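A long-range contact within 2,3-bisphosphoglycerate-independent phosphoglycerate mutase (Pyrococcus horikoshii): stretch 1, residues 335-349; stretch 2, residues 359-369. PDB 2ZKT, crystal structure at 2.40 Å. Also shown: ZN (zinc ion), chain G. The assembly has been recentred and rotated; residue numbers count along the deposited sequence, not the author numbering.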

# COMPACT_ATOMS: atom_id res chain seq x y z
N ASP B 335 13.80 20.01 2.45
CA ASP B 335 15.09 19.45 2.84
C ASP B 335 14.92 18.90 4.26
O ASP B 335 14.56 19.65 5.19
CB ASP B 335 16.17 20.55 2.79
CG ASP B 335 17.53 20.07 3.27
OD1 ASP B 335 17.90 18.90 3.02
OD2 ASP B 335 18.26 20.88 3.89
N LEU B 336 15.16 17.60 4.44
CA LEU B 336 14.96 17.00 5.76
C LEU B 336 16.01 17.44 6.80
O LEU B 336 15.84 17.27 8.00
CB LEU B 336 14.98 15.48 5.59
CG LEU B 336 13.70 14.97 4.92
CD1 LEU B 336 13.70 13.45 4.74
CD2 LEU B 336 12.45 15.31 5.73
N GLU B 337 17.14 17.99 6.32
CA GLU B 337 18.11 18.53 7.28
C GLU B 337 17.60 19.84 7.90
O GLU B 337 18.06 20.29 8.95
CB GLU B 337 19.44 18.76 6.54
CG GLU B 337 20.48 19.49 7.40
CD GLU B 337 20.61 18.83 8.76
OE1 GLU B 337 20.85 17.63 8.80
OE2 GLU B 337 20.54 19.54 9.76
N GLU B 338 16.63 20.47 7.20
CA GLU B 338 16.06 21.73 7.70
C GLU B 338 14.67 21.52 8.33
O GLU B 338 14.17 22.33 9.10
CB GLU B 338 15.94 22.70 6.52
CG GLU B 338 17.30 23.01 5.86
CD GLU B 338 17.08 23.95 4.70
OE1 GLU B 338 16.40 23.58 3.75
OE2 GLU B 338 17.63 25.06 4.74
N VAL B 339 14.01 20.41 7.99
CA VAL B 339 12.66 20.15 8.48
C VAL B 339 12.57 18.79 9.16
O VAL B 339 12.91 17.76 8.58
CB VAL B 339 11.62 20.20 7.31
CG1 VAL B 339 10.22 20.06 7.85
CG2 VAL B 339 11.76 21.51 6.55
N VAL B 340 12.11 18.81 10.41
CA VAL B 340 11.93 17.59 11.18
C VAL B 340 10.49 17.15 10.93
O VAL B 340 9.55 17.89 11.22
CB VAL B 340 12.12 17.85 12.67
CG1 VAL B 340 11.86 16.57 13.45
CG2 VAL B 340 13.54 18.37 12.91
N ILE B 341 10.31 15.95 10.38
CA ILE B 341 8.97 15.47 10.09
C ILE B 341 8.48 14.33 10.98
O ILE B 341 9.20 13.36 11.27
CB ILE B 341 8.84 15.05 8.60
CG1 ILE B 341 7.39 14.67 8.29
CG2 ILE B 341 9.77 13.89 8.30
CD1 ILE B 341 7.12 14.42 6.81
N ALA B 342 7.22 14.45 11.42
CA ALA B 342 6.61 13.45 12.27
C ALA B 342 5.26 13.07 11.67
O ALA B 342 4.49 13.93 11.22
CB ALA B 342 6.43 13.99 13.70
N ILE B 343 4.97 11.77 11.65
CA ILE B 343 3.71 11.31 11.09
C ILE B 343 3.06 10.29 12.02
O ILE B 343 3.70 9.35 12.49
CB ILE B 343 3.92 10.66 9.71
CG1 ILE B 343 4.52 11.68 8.74
CG2 ILE B 343 2.59 10.11 9.18
CD1 ILE B 343 4.94 11.11 7.39
N THR B 344 1.78 10.47 12.29
CA THR B 344 1.07 9.51 13.12
C THR B 344 -0.43 9.76 13.03
O THR B 344 -0.92 10.48 12.17
CB THR B 344 1.55 9.69 14.57
OG1 THR B 344 1.05 8.61 15.37
CG2 THR B 344 1.01 11.01 15.15
N GLY B 345 -1.18 9.10 13.93
CA GLY B 345 -2.60 9.38 14.01
C GLY B 345 -2.95 9.92 15.40
O GLY B 345 -2.27 9.64 16.38
N ASP B 346 -4.00 10.75 15.46
CA ASP B 346 -4.45 11.24 16.76
C ASP B 346 -5.03 10.10 17.61
O ASP B 346 -5.23 10.22 18.82
CB ASP B 346 -5.49 12.34 16.54
CG ASP B 346 -6.62 11.82 15.67
OD1 ASP B 346 -6.33 11.06 14.75
OD2 ASP B 346 -7.77 12.18 15.92
N HIS B 347 -5.35 8.98 16.93
CA HIS B 347 -5.87 7.81 17.64
C HIS B 347 -6.13 6.63 16.69
O HIS B 347 -6.01 6.73 15.47
CB HIS B 347 -7.16 8.21 18.36
CG HIS B 347 -8.21 8.60 17.35
ND1 HIS B 347 -8.83 7.70 16.54
CD2 HIS B 347 -8.74 9.87 17.09
CE1 HIS B 347 -9.72 8.41 15.82
NE2 HIS B 347 -9.69 9.71 16.13
N SER B 348 -6.44 5.46 17.30
CA SER B 348 -6.80 4.29 16.49
C SER B 348 -8.31 4.22 16.24
O SER B 348 -9.13 4.56 17.10
CB SER B 348 -6.36 3.04 17.25
OG SER B 348 -4.94 2.90 17.12
N THR B 349 -8.69 3.77 15.05
CA THR B 349 -10.10 3.58 14.71
C THR B 349 -10.17 2.30 13.91
O THR B 349 -10.27 2.32 12.69
CB THR B 349 -10.66 4.73 13.86
OG1 THR B 349 -10.56 5.96 14.59
CG2 THR B 349 -12.15 4.47 13.54
N ASP B 359 -6.12 1.33 21.30
CA ASP B 359 -4.88 0.81 20.72
C ASP B 359 -3.90 1.96 20.43
O ASP B 359 -4.30 2.98 19.86
CB ASP B 359 -5.16 0.05 19.42
CG ASP B 359 -6.12 -1.12 19.61
OD1 ASP B 359 -5.73 -2.11 20.27
OD2 ASP B 359 -7.27 -1.03 19.12
N PRO B 360 -2.63 1.82 20.84
CA PRO B 360 -1.62 2.87 20.60
C PRO B 360 -1.51 3.12 19.10
O PRO B 360 -1.96 2.30 18.30
CB PRO B 360 -0.34 2.27 21.21
CG PRO B 360 -0.56 0.76 21.06
CD PRO B 360 -2.02 0.62 21.45
N VAL B 361 -0.92 4.24 18.71
CA VAL B 361 -0.83 4.58 17.29
C VAL B 361 0.60 4.62 16.76
O VAL B 361 1.50 5.16 17.41
CB VAL B 361 -1.50 5.96 17.04
CG1 VAL B 361 -1.56 6.26 15.54
CG2 VAL B 361 -2.90 5.97 17.64
N PRO B 362 0.82 4.06 15.56
CA PRO B 362 2.17 4.08 15.00
C PRO B 362 2.63 5.52 14.81
O PRO B 362 1.84 6.40 14.43
CB PRO B 362 2.02 3.30 13.69
CG PRO B 362 0.58 3.51 13.33
CD PRO B 362 -0.13 3.40 14.65
N LEU B 363 3.91 5.75 15.09
CA LEU B 363 4.51 7.07 14.99
C LEU B 363 5.89 7.00 14.33
O LEU B 363 6.66 6.08 14.60
CB LEU B 363 4.69 7.66 16.41
CG LEU B 363 5.63 8.87 16.60
CD1 LEU B 363 5.13 10.05 15.74
CD2 LEU B 363 5.69 9.28 18.07
N LEU B 364 6.19 7.97 13.48
CA LEU B 364 7.50 7.99 12.86
C LEU B 364 8.02 9.43 12.89
O LEU B 364 7.25 10.39 12.78
CB LEU B 364 7.44 7.46 11.42
CG LEU B 364 7.06 8.32 10.21
CD1 LEU B 364 8.10 9.40 9.94
CD2 LEU B 364 6.97 7.41 8.98
N ILE B 365 9.33 9.57 13.06
CA ILE B 365 9.98 10.87 13.07
C ILE B 365 11.24 10.74 12.22
O ILE B 365 12.04 9.80 12.40
CB ILE B 365 10.37 11.31 14.49
CG1 ILE B 365 9.13 11.34 15.39
CG2 ILE B 365 11.02 12.70 14.44
CD1 ILE B 365 9.44 11.66 16.85
N ALA B 366 11.42 11.68 11.29
CA ALA B 366 12.59 11.66 10.42
C ALA B 366 13.07 13.08 10.17
O ALA B 366 12.28 14.03 10.22
CB ALA B 366 12.25 10.97 9.09
N GLY B 367 14.37 13.23 9.92
CA GLY B 367 14.93 14.56 9.68
C GLY B 367 16.24 14.78 10.40
O GLY B 367 16.82 13.85 10.97
N GLY B 368 16.73 16.02 10.38
CA GLY B 368 17.98 16.33 11.05
C GLY B 368 17.91 16.03 12.54
O GLY B 368 16.90 16.31 13.19
N GLY B 369 18.99 15.44 13.07
CA GLY B 369 19.04 15.13 14.49
C GLY B 369 18.59 13.74 14.90
O GLY B 369 18.98 13.24 15.96
ZN ZN G . -9.80 11.86 14.97
O HOH W 1 -6.25 5.19 20.08

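Two neighbouring strands, 339-344 and 361-366, run antiparallel, their axes 4.7 Å apart at closest approach and 170° between their directions. The backbone pays its polar debts in reciprocal pairs. Ile341 N gives to Ala366 O (2.8 Å) while Ala366 N gives to Ile341 O (2.8 Å); two residues on, Ile343 N reaches Leu364 O at 2.9 Å and Leu364 N reaches Ile343 O at 3.0 Å. Between these rungs, Ala342 and Ile365 form a non-hydrogen-bonded pair, yet their CA hydrogens turn to the same carbonyls: Ala342 CA lies 3.2 Å from Leu364 O, and Ile365 CA 3.2 Å from Ile341 O. Those two oxygens thus each serve an amide and a CA-H.

Side chains alternate with the register. One face carries Ile341 against Ala366, with Ile341 CG2 3.9 Å from Ala366 CB, and Ile343 against Leu364, with Ile343 CB 3.9 Å from Leu364 CG. The other carries Ala342 beside Ile365, CB to CG1 at 4.1 Å, with Thr344 and Leu363 further along.

Past the regular ladder, side-chain hydroxyls take over as donors. Thr344 OG1 donates to Pro362 O at a short 2.5 Å, and Ser348 OG donates to Asp359 O at 2.8 Å. The latter carbonyl is used twice: a water accepts from Ser348 N (2.8 Å) and donates to Asp359 O (3.0 Å), bridging the gap. Val361 fills the space between, its CG2 3.4 Å from His347 C. Nearby, Asp346 OD2 and His347 NE2 bind zinc at 2.3 and 2.4 Å, and His347 ND1 donates to Ser348 O at 3.2 Å.

At the opposite end, Gly368 N donates to Leu336 O (2.8 Å). Glycine fits here for a reason: a CB on Gly367 would clash with Val339 O and Val340 CA, and one on Gly368 with Glu337 OE2.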